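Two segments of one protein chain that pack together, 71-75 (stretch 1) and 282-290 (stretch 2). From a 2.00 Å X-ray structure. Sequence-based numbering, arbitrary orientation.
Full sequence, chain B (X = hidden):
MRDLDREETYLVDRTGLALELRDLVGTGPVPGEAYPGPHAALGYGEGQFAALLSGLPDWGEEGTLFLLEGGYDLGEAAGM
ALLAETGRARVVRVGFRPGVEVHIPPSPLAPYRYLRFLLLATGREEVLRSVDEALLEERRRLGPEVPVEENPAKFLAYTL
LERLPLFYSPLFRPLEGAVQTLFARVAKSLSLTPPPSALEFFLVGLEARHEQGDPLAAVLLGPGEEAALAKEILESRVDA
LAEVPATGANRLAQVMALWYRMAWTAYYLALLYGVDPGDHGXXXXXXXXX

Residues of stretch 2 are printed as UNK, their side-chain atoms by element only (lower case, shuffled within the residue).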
# COMPACT_ATOMS: atom_id res chain seq x y z
N GLY B 71 -13.13 9.27 -7.98
CA GLY B 71 -12.87 8.38 -9.10
C GLY B 71 -12.45 6.94 -8.85
O GLY B 71 -12.06 6.56 -7.74
N TYR B 72 -12.57 6.14 -9.91
CA TYR B 72 -12.18 4.73 -9.92
C TYR B 72 -12.89 3.77 -8.97
O TYR B 72 -12.40 2.67 -8.75
CB TYR B 72 -10.67 4.63 -9.67
CG TYR B 72 -9.85 5.69 -10.37
CD1 TYR B 72 -9.87 5.81 -11.76
CD2 TYR B 72 -9.05 6.57 -9.64
CE1 TYR B 72 -9.11 6.78 -12.41
CE2 TYR B 72 -8.28 7.55 -10.28
CZ TYR B 72 -8.32 7.65 -11.66
OH TYR B 72 -7.58 8.62 -12.29
N ASP B 73 -14.04 4.15 -8.43
CA ASP B 73 -14.75 3.28 -7.50
C ASP B 73 -15.63 2.22 -8.16
O ASP B 73 -16.27 1.43 -7.47
CB ASP B 73 -15.60 4.12 -6.55
CG ASP B 73 -16.75 4.79 -7.26
OD1 ASP B 73 -17.90 4.30 -7.14
OD2 ASP B 73 -16.50 5.79 -7.95
N LEU B 74 -15.68 2.22 -9.49
CA LEU B 74 -16.48 1.26 -10.24
C LEU B 74 -17.88 1.03 -9.70
O LEU B 74 -18.31 -0.12 -9.55
CB LEU B 74 -15.75 -0.09 -10.33
CG LEU B 74 -14.63 -0.24 -11.37
CD1 LEU B 74 -13.94 -1.57 -11.17
CD2 LEU B 74 -15.20 -0.16 -12.78
N GLY B 75 -18.59 2.11 -9.42
CA GLY B 75 -19.96 1.99 -8.93
C GLY B 75 -20.16 1.82 -7.44
O GLY B 75 -21.26 2.06 -6.94
N UNK B 282 -5.00 12.24 -20.63
CA UNK B 282 -4.58 10.84 -20.51
C UNK B 282 -5.46 9.98 -19.61
O UNK B 282 -5.53 8.76 -19.79
c UNK B 282 -2.30 12.39 -21.72
c UNK B 282 -2.01 11.09 -20.99
c UNK B 282 -0.69 11.18 -20.24
c UNK B 282 -3.13 10.77 -20.01
N UNK B 283 -6.13 10.60 -18.65
CA UNK B 283 -6.97 9.87 -17.71
C UNK B 283 -8.46 9.94 -18.01
O UNK B 283 -9.26 9.24 -17.40
c UNK B 283 -5.29 10.14 -15.75
c UNK B 283 -5.09 10.89 -14.44
c UNK B 283 -5.06 8.65 -15.55
c UNK B 283 -6.71 10.37 -16.29
N UNK B 284 -8.84 10.79 -18.97
CA UNK B 284 -10.24 10.95 -19.35
C UNK B 284 -10.93 9.60 -19.58
O UNK B 284 -11.91 9.27 -18.92
o UNK B 284 -10.46 15.23 -19.31
c UNK B 284 -10.80 14.06 -19.60
c UNK B 284 -9.86 13.23 -20.45
c UNK B 284 -10.34 11.80 -20.62
o UNK B 284 -11.87 13.54 -19.22
N UNK B 285 -10.41 8.83 -20.53
CA UNK B 285 -10.96 7.52 -20.85
C UNK B 285 -11.10 6.64 -19.60
O UNK B 285 -12.16 6.07 -19.36
c UNK B 285 -10.08 6.80 -21.86
c UNK B 285 -11.03 7.42 -24.13
c UNK B 285 -9.85 7.54 -23.18
n UNK B 285 -10.68 7.90 -25.47
n UNK B 285 -12.73 7.39 -26.39
n UNK B 285 -11.10 8.33 -27.70
c UNK B 285 -11.51 7.87 -26.52
N UNK B 286 -10.02 6.54 -18.82
CA UNK B 286 -10.04 5.71 -17.62
C UNK B 286 -11.16 6.04 -16.64
O UNK B 286 -11.84 5.14 -16.14
c UNK B 286 -8.69 5.80 -16.89
c UNK B 286 -8.66 3.41 -16.21
c UNK B 286 -8.56 4.83 -15.70
c UNK B 286 -7.23 5.04 -14.99
N UNK B 287 -11.37 7.33 -16.37
CA UNK B 287 -12.43 7.73 -15.45
C UNK B 287 -13.81 7.30 -15.97
O UNK B 287 -14.70 6.99 -15.19
c UNK B 287 -12.39 9.25 -15.23
n UNK B 287 -8.70 12.36 -14.24
c UNK B 287 -9.83 12.49 -14.91
n UNK B 287 -10.84 11.64 -14.68
c UNK B 287 -12.04 9.67 -13.80
n UNK B 287 -9.97 13.46 -15.79
c UNK B 287 -10.78 10.53 -13.74
N UNK B 288 -13.97 7.28 -17.29
CA UNK B 288 -15.25 6.89 -17.87
C UNK B 288 -15.64 5.45 -17.62
O UNK B 288 -16.81 5.16 -17.35
c UNK B 288 -15.23 8.60 -19.75
c UNK B 288 -15.24 7.14 -19.39
o UNK B 288 -17.51 9.22 -19.41
c UNK B 288 -16.32 9.37 -19.04
o UNK B 288 -16.00 10.13 -18.10
N UNK B 289 -14.67 4.54 -17.72
CA UNK B 289 -14.96 3.13 -17.52
C UNK B 289 -14.81 2.64 -16.09
O UNK B 289 -14.83 1.44 -15.84
c UNK B 289 -14.09 2.25 -18.45
c UNK B 289 -14.46 2.51 -19.90
c UNK B 289 -12.62 2.54 -18.21
N UNK B 290 -14.66 3.56 -15.14
CA UNK B 290 -14.52 3.16 -13.74
C UNK B 290 -15.38 4.00 -12.81
O UNK B 290 -15.06 4.05 -11.60
OXT UNK B 290 -16.37 4.59 -13.28
c UNK B 290 -13.05 3.23 -13.28
o UNK B 290 -12.55 4.57 -13.42
c UNK B 290 -12.19 2.29 -14.10
O HOH W 1 -13.59 7.02 -12.34
O HOH W 2 -8.42 11.36 -11.90
O HOH W 3 -17.61 4.58 -10.84

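Position 282 carries four carbons, forked at the second, and lies out of reach of stretch 1, so the contact asks nothing of it. The fork beyond CB marks it as Leu282.

Position 283 has the same four-carbon fork, but its CA-to-CB bond points toward stretch 1 and the residue is buried. One tip carbon lies 4.0 Å from Tyr72 OH. This is Leu283, an apolar side chain suited to a buried site; its CD1 is the atom near the tyrosine oxygen. Its carbonyl oxygen accepts a hydrogen bond from the backbone N of position 287, 3.0 Å away.

Position 284 shows three carbons, the third bearing two oxygens: a glutamate, Glu284. It is exposed and out of reach of stretch 1, a place where a carboxylate can remain solvated.

Position 285 has three carbons, a nitrogen, then a carbon carrying two more nitrogens. This guanidinium identifies Arg285, likewise exposed and out of reach of stretch 1.

Position 286 returns to four carbons forked at the second, with CB directed toward stretch 1. A tip carbon comes within 3.6 Å of Tyr72 CE1. The residue is Leu286, with chi1 t and chi2 p, and the atom is CD2; its buried, apolar side chain packs against the aromatic carbons.

Position 287 again ends in a guanidinium after three carbons and a nitrogen, but here the side chain is buried. Its third carbon lies 4.0 Å from Tyr72 OH. It is Arg287, and that carbon is CD. The long chain offers methylene packing and a charged end: water 2 accepts from Arg287 NH2 at 2.6 Å and donates to Tyr72 OH at 2.9 Å. Arg287 NH1 also forms a long salt bridge, 3.9 Å, with Glu284 OE2.

Position 288 has three carbons with two oxygens on the third, exposed and far from stretch 1. It is Glu288, a charged residue at an exposed site on the helix.

Position 289 has one carbon carrying two others, a beta-branched pattern. This side chain does not reach stretch 1; contact comes through the backbone O, 3.5 Å from Leu74 CD2. The residue is Val289, and the contact sets little demand on its side chain.

Position 290 has one carbon bearing an oxygen and a carbon, and its backbone ends in O and OXT. The side-chain oxygen lies 3.4 Å from Tyr72 CD1, at the ring edge, and backbone O accepts from Leu74 N at 2.9 Å. This is Thr290, the C-terminus. Its hydroxyl can both donate to Leu286 O (OG1 to O, 2.9 Å) and accept from water 1, and the short side chain lets it lie beside the ring.

The contact joins an apolar and water-bridged surround of Tyr72 to a polar anchor at the chain end. The Leu74 N to Thr290 O hydrogen bond ties the loop to the terminal carboxylate, and Tyr72 CA approaches the same Thr290 O at 3.4 Å. Water 1 bridges the two stretches, accepting from Tyr72 N at 2.8 Å and donating to Arg287 O at 3.1 Å and Thr290 OG1 at 2.9 Å.

Stretch 2, residues 282-290: LLERLREVT
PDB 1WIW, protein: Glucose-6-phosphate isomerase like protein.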